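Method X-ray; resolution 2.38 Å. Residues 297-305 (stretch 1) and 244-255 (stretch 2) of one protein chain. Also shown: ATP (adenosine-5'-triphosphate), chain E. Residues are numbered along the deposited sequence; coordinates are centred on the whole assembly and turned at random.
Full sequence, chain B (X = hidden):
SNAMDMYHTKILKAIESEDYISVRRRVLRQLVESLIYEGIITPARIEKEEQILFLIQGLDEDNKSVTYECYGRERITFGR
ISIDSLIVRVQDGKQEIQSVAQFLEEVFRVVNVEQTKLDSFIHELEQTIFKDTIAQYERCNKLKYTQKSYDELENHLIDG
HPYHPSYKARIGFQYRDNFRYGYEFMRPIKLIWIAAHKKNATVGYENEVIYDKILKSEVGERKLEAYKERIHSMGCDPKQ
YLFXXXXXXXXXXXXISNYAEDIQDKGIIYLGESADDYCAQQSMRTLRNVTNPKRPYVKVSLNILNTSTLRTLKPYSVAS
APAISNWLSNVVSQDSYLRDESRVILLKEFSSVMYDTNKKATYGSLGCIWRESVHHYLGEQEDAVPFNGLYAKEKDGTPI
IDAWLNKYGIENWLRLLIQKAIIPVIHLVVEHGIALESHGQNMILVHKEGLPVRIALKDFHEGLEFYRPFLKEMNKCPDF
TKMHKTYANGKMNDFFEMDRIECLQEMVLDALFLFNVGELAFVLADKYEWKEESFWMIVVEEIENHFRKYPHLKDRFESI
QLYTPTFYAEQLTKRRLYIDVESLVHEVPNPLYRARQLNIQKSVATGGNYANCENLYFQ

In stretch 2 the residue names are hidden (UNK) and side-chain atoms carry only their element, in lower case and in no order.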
# COMPACT_ATOMS: atom_id res chain seq x y z
N TYR B 297 -6.26 10.84 -27.38
CA TYR B 297 -5.83 10.08 -26.23
C TYR B 297 -6.46 10.66 -24.98
O TYR B 297 -6.87 11.83 -24.94
CB TYR B 297 -4.31 10.15 -26.03
CG TYR B 297 -3.45 9.88 -27.26
CD1 TYR B 297 -3.22 8.59 -27.70
CD2 TYR B 297 -2.85 10.94 -27.94
CE1 TYR B 297 -2.41 8.35 -28.84
CE2 TYR B 297 -2.05 10.73 -29.05
CZ TYR B 297 -1.83 9.43 -29.50
OH TYR B 297 -1.03 9.26 -30.62
N VAL B 298 -6.50 9.83 -23.94
CA VAL B 298 -7.00 10.20 -22.64
C VAL B 298 -5.86 9.98 -21.65
O VAL B 298 -5.26 8.88 -21.59
CB VAL B 298 -8.20 9.32 -22.30
CG1 VAL B 298 -8.95 9.91 -21.21
CG2 VAL B 298 -9.12 9.29 -23.48
N LYS B 299 -5.52 11.03 -20.92
CA LYS B 299 -4.55 10.91 -19.85
C LYS B 299 -5.30 11.05 -18.55
O LYS B 299 -5.92 12.10 -18.28
CB LYS B 299 -3.44 11.97 -19.97
CG LYS B 299 -2.37 11.92 -18.88
CD LYS B 299 -1.22 12.87 -19.19
CE LYS B 299 0.01 12.54 -18.36
NZ LYS B 299 1.12 13.53 -18.58
N VAL B 300 -5.29 9.98 -17.75
CA VAL B 300 -6.17 9.93 -16.59
C VAL B 300 -5.41 9.66 -15.31
O VAL B 300 -4.29 9.17 -15.34
CB VAL B 300 -7.29 8.90 -16.77
CG1 VAL B 300 -8.20 9.31 -17.89
CG2 VAL B 300 -6.69 7.51 -17.07
N SER B 301 -6.02 10.00 -14.18
CA SER B 301 -5.40 9.79 -12.88
C SER B 301 -5.16 8.30 -12.61
O SER B 301 -6.01 7.46 -12.91
CB SER B 301 -6.31 10.36 -11.80
OG SER B 301 -6.25 11.77 -11.80
N LEU B 302 -4.00 7.95 -12.07
CA LEU B 302 -3.80 6.57 -11.65
C LEU B 302 -3.05 6.55 -10.34
O LEU B 302 -1.93 7.06 -10.27
CB LEU B 302 -3.04 5.84 -12.73
CG LEU B 302 -3.04 4.32 -12.74
CD1 LEU B 302 -4.46 3.74 -12.89
CD2 LEU B 302 -2.08 3.86 -13.86
N ASN B 303 -3.57 5.94 -9.29
CA ASN B 303 -2.76 6.06 -8.11
C ASN B 303 -1.92 4.80 -7.96
O ASN B 303 -2.20 3.94 -7.14
CB ASN B 303 -3.72 6.14 -6.91
CG ASN B 303 -4.06 7.57 -6.51
OD1 ASN B 303 -4.78 8.30 -7.23
ND2 ASN B 303 -3.56 7.98 -5.35
N ILE B 304 -0.72 4.89 -8.50
CA ILE B 304 0.26 3.82 -8.47
C ILE B 304 1.57 4.56 -8.56
O ILE B 304 1.65 5.71 -9.05
CB ILE B 304 0.20 2.75 -9.65
CG1 ILE B 304 0.60 3.36 -10.99
CG2 ILE B 304 -1.13 2.00 -9.74
CD1 ILE B 304 0.77 2.32 -12.08
N LEU B 305 2.61 3.91 -8.08
CA LEU B 305 3.90 4.53 -8.05
C LEU B 305 4.83 3.84 -9.04
O LEU B 305 5.14 2.65 -8.92
CB LEU B 305 4.45 4.48 -6.64
CG LEU B 305 5.59 5.43 -6.36
CD1 LEU B 305 5.15 6.45 -5.29
CD2 LEU B 305 6.83 4.61 -5.94
N UNK B 244 -16.56 12.81 -16.43
CA UNK B 244 -15.14 12.50 -16.47
C UNK B 244 -14.93 11.01 -16.71
O UNK B 244 -15.54 10.17 -16.05
c UNK B 244 -14.36 14.64 -13.34
c UNK B 244 -15.09 14.15 -14.55
c UNK B 244 -14.54 12.81 -15.09
c UNK B 244 -13.03 12.75 -15.12
N UNK B 245 -14.03 10.68 -17.63
CA UNK B 245 -13.63 9.28 -17.86
C UNK B 245 -12.60 8.84 -16.78
O UNK B 245 -11.75 9.64 -16.42
c UNK B 245 -13.08 9.30 -19.27
c UNK B 245 -12.56 10.69 -19.45
c UNK B 245 -13.34 11.61 -18.54
N UNK B 246 -12.67 7.59 -16.31
CA UNK B 246 -11.83 7.12 -15.24
C UNK B 246 -11.20 5.80 -15.66
O UNK B 246 -11.87 4.95 -16.26
c UNK B 246 -11.79 6.47 -12.81
c UNK B 246 -13.47 8.13 -13.62
c UNK B 246 -12.67 6.88 -13.97
N UNK B 247 -9.91 5.63 -15.38
CA UNK B 247 -9.27 4.35 -15.63
C UNK B 247 -10.00 3.29 -14.82
O UNK B 247 -10.26 3.50 -13.66
c UNK B 247 -6.99 3.28 -15.65
c UNK B 247 -5.91 3.23 -16.46
c UNK B 247 -6.35 1.18 -15.81
n UNK B 247 -7.24 1.98 -15.25
c UNK B 247 -7.82 4.43 -15.20
n UNK B 247 -5.53 1.91 -16.55
N UNK B 248 -10.33 2.15 -15.42
CA UNK B 248 -11.07 1.16 -14.62
C UNK B 248 -10.28 0.64 -13.42
O UNK B 248 -10.94 0.27 -12.45
c UNK B 248 -10.29 0.17 -16.70
c UNK B 248 -11.35 0.02 -15.63
c UNK B 248 -9.92 1.64 -16.74
N UNK B 249 -8.94 0.64 -13.44
CA UNK B 249 -8.19 0.24 -12.22
C UNK B 249 -8.37 1.30 -11.15
O UNK B 249 -8.52 0.99 -9.96
c UNK B 249 -5.44 0.26 -10.08
c UNK B 249 -4.86 -0.66 -9.19
c UNK B 249 -4.24 1.09 -7.69
c UNK B 249 -6.67 0.03 -12.42
c UNK B 249 -5.40 1.64 -9.77
n UNK B 249 -5.00 -1.90 -9.74
c UNK B 249 -4.26 -0.26 -7.98
c UNK B 249 -5.66 -1.80 -10.93
c UNK B 249 -5.95 -0.50 -11.20
c UNK B 249 -4.79 2.04 -8.57
N UNK B 250 -8.35 2.55 -11.58
CA UNK B 250 -8.48 3.66 -10.66
C UNK B 250 -9.86 3.65 -10.03
O UNK B 250 -10.00 3.86 -8.82
c UNK B 250 -8.36 6.16 -10.41
c UNK B 250 -7.09 6.38 -9.62
n UNK B 250 -6.91 7.58 -9.13
o UNK B 250 -6.27 5.48 -9.49
c UNK B 250 -8.23 4.99 -11.36
N UNK B 251 -10.87 3.36 -10.85
CA UNK B 251 -12.25 3.39 -10.36
C UNK B 251 -12.46 2.30 -9.31
O UNK B 251 -12.95 2.57 -8.22
c UNK B 251 -15.38 5.35 -10.04
c UNK B 251 -17.87 4.03 -9.62
n UNK B 251 -16.67 2.11 -10.72
c UNK B 251 -16.47 6.01 -9.44
c UNK B 251 -16.78 3.38 -10.24
c UNK B 251 -13.26 3.24 -11.51
c UNK B 251 -15.42 1.93 -11.22
c UNK B 251 -15.54 4.02 -10.45
c UNK B 251 -14.68 3.05 -11.08
c UNK B 251 -17.70 5.34 -9.24
N UNK B 252 -12.06 1.08 -9.62
CA UNK B 252 -12.34 -0.02 -8.72
C UNK B 252 -11.41 -0.13 -7.52
O UNK B 252 -11.77 -0.75 -6.53
o UNK B 252 -12.60 -3.11 -12.00
o UNK B 252 -13.97 -3.90 -10.47
c UNK B 252 -13.33 -2.97 -11.00
c UNK B 252 -12.27 -1.33 -9.48
c UNK B 252 -13.42 -1.59 -10.39
N UNK B 253 -10.16 0.28 -7.68
CA UNK B 253 -9.21 0.15 -6.58
C UNK B 253 -8.96 1.38 -5.75
O UNK B 253 -8.30 1.31 -4.71
n UNK B 253 -8.03 -1.83 -9.08
c UNK B 253 -8.22 -1.81 -7.76
c UNK B 253 -7.93 -0.51 -7.05
o UNK B 253 -8.66 -2.77 -7.14
N UNK B 254 -9.47 2.50 -6.23
CA UNK B 254 -9.21 3.76 -5.57
C UNK B 254 -10.42 4.67 -5.34
O UNK B 254 -10.72 5.05 -4.19
c UNK B 254 -6.49 7.48 -3.46
c UNK B 254 -7.98 4.49 -6.15
c UNK B 254 -7.36 7.83 -4.50
c UNK B 254 -6.11 6.14 -3.31
c UNK B 254 -7.44 5.53 -5.23
c UNK B 254 -6.60 5.18 -4.18
c UNK B 254 -7.83 6.87 -5.36
N UNK B 255 -11.07 5.09 -6.42
CA UNK B 255 -12.25 5.94 -6.31
C UNK B 255 -13.37 5.32 -5.46
O UNK B 255 -13.80 5.92 -4.48
c UNK B 255 -10.94 7.92 -8.11
c UNK B 255 -11.76 6.79 -8.64
c UNK B 255 -12.85 6.34 -7.68
c UNK B 255 -13.83 7.49 -7.49
PB ATP E . 3.21 10.66 -18.61
O1B ATP E . 2.00 9.90 -18.14
O2B ATP E . 3.34 11.94 -17.84
O3B ATP E . 3.09 10.93 -20.16
PA ATP E . 4.98 9.34 -17.02
O1A ATP E . 3.78 9.26 -16.09
O2A ATP E . 6.06 10.29 -16.51
O3A ATP E . 4.51 9.81 -18.43
O5' ATP E . 5.57 7.89 -17.13
C5' ATP E . 6.21 7.47 -18.28
C4' ATP E . 7.03 6.31 -18.17
O4' ATP E . 7.98 6.28 -19.29
C3' ATP E . 7.86 6.38 -16.94
O3' ATP E . 7.59 5.29 -16.14
C2' ATP E . 9.25 6.36 -17.42
O2' ATP E . 10.05 5.65 -16.57
C1' ATP E . 9.13 5.70 -18.74
N9 ATP E . 10.27 5.81 -19.61
C8 ATP E . 10.86 4.77 -20.22
N7 ATP E . 11.88 5.25 -20.95
C5 ATP E . 11.94 6.59 -20.81
C6 ATP E . 12.79 7.57 -21.34
N6 ATP E . 13.86 7.19 -22.22
N1 ATP E . 12.59 8.87 -21.00
C2 ATP E . 11.58 9.21 -20.17
N3 ATP E . 10.75 8.29 -19.65
C4 ATP E . 10.90 6.97 -19.94
O HOH W 1 -8.74 7.62 -13.61

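Position 244 carries four side-chain carbons, forked at the first, with one arm two carbons long; it stays clear of stretch 1 and is Ile244. At 245 three carbons close a ring onto the backbone nitrogen, which defines Pro245; its CG lies 4.1 Å from Val298 CG1, and its O is 3.9 Å from Val300 CG1. Position 246 has one carbon bearing two more and points away from stretch 1: Val246.

Position 247 has one carbon followed by a five-membered ring of three carbons and two nitrogens, so it is His247. Its CB sits 3.8 Å from Val300 CG2, which lies at the ring edge, while Leu302 CD1 covers one face, 3.9 Å from the ring centroid. Standing just before the helix, His247 caps it: its ND1 accepts from the backbone N of position 249 at 2.8 Å. Position 248, again three carbons closed onto the backbone nitrogen, is Pro248, directed away from stretch 1.

At 249 one carbon leads to fused five- and six-membered rings holding eight carbons and one nitrogen, the indole of Trp249. Ile304 CG2 lies over the face of its six-membered ring, 4.0 Å from the centroid, and Leu302 CD1 is 3.9 Å from CE3. Position 250 shows three carbons, the third carrying one oxygen and one nitrogen. A carboxylate would have two oxygens, so this amide is Gln250. Its OE1 accepts from Asn303 N at 2.7 Å, and its NE2 donates to Asn303 OD1 at 2.9 Å.

Position 251 has a second fused ring system of eight carbons and one nitrogen, Trp251, out of reach of stretch 1. Three carbons ending in two oxygens make 252 Glu252, and two carbons ending in one oxygen and one nitrogen make 253 Asn253; both are also out of reach. Position 254, one carbon and a six-carbon ring, is Phe254. Asn303 CB lies over its face, 4.2 Å from the ring centroid. Position 255 repeats the four-carbon fork of 244, without touching stretch 1, and is Ile255.

The contact joins apolar packing to a paired amide interaction. Helix 248-255 runs nearly perpendicular to segment 302-305, and Gln250 reaches across to engage both backbone and side chain of Asn303. Leu302 and Ile304 pack against the rings of His247 and Trp249. Where the helix begins, a water bridges the backbones of the two stretches, its O accepting from His247 N at 2.9 Å and donating to Ser301 O at 2.8 Å.

Stretch 2, residues 244-255: IPVHPWQWENFI
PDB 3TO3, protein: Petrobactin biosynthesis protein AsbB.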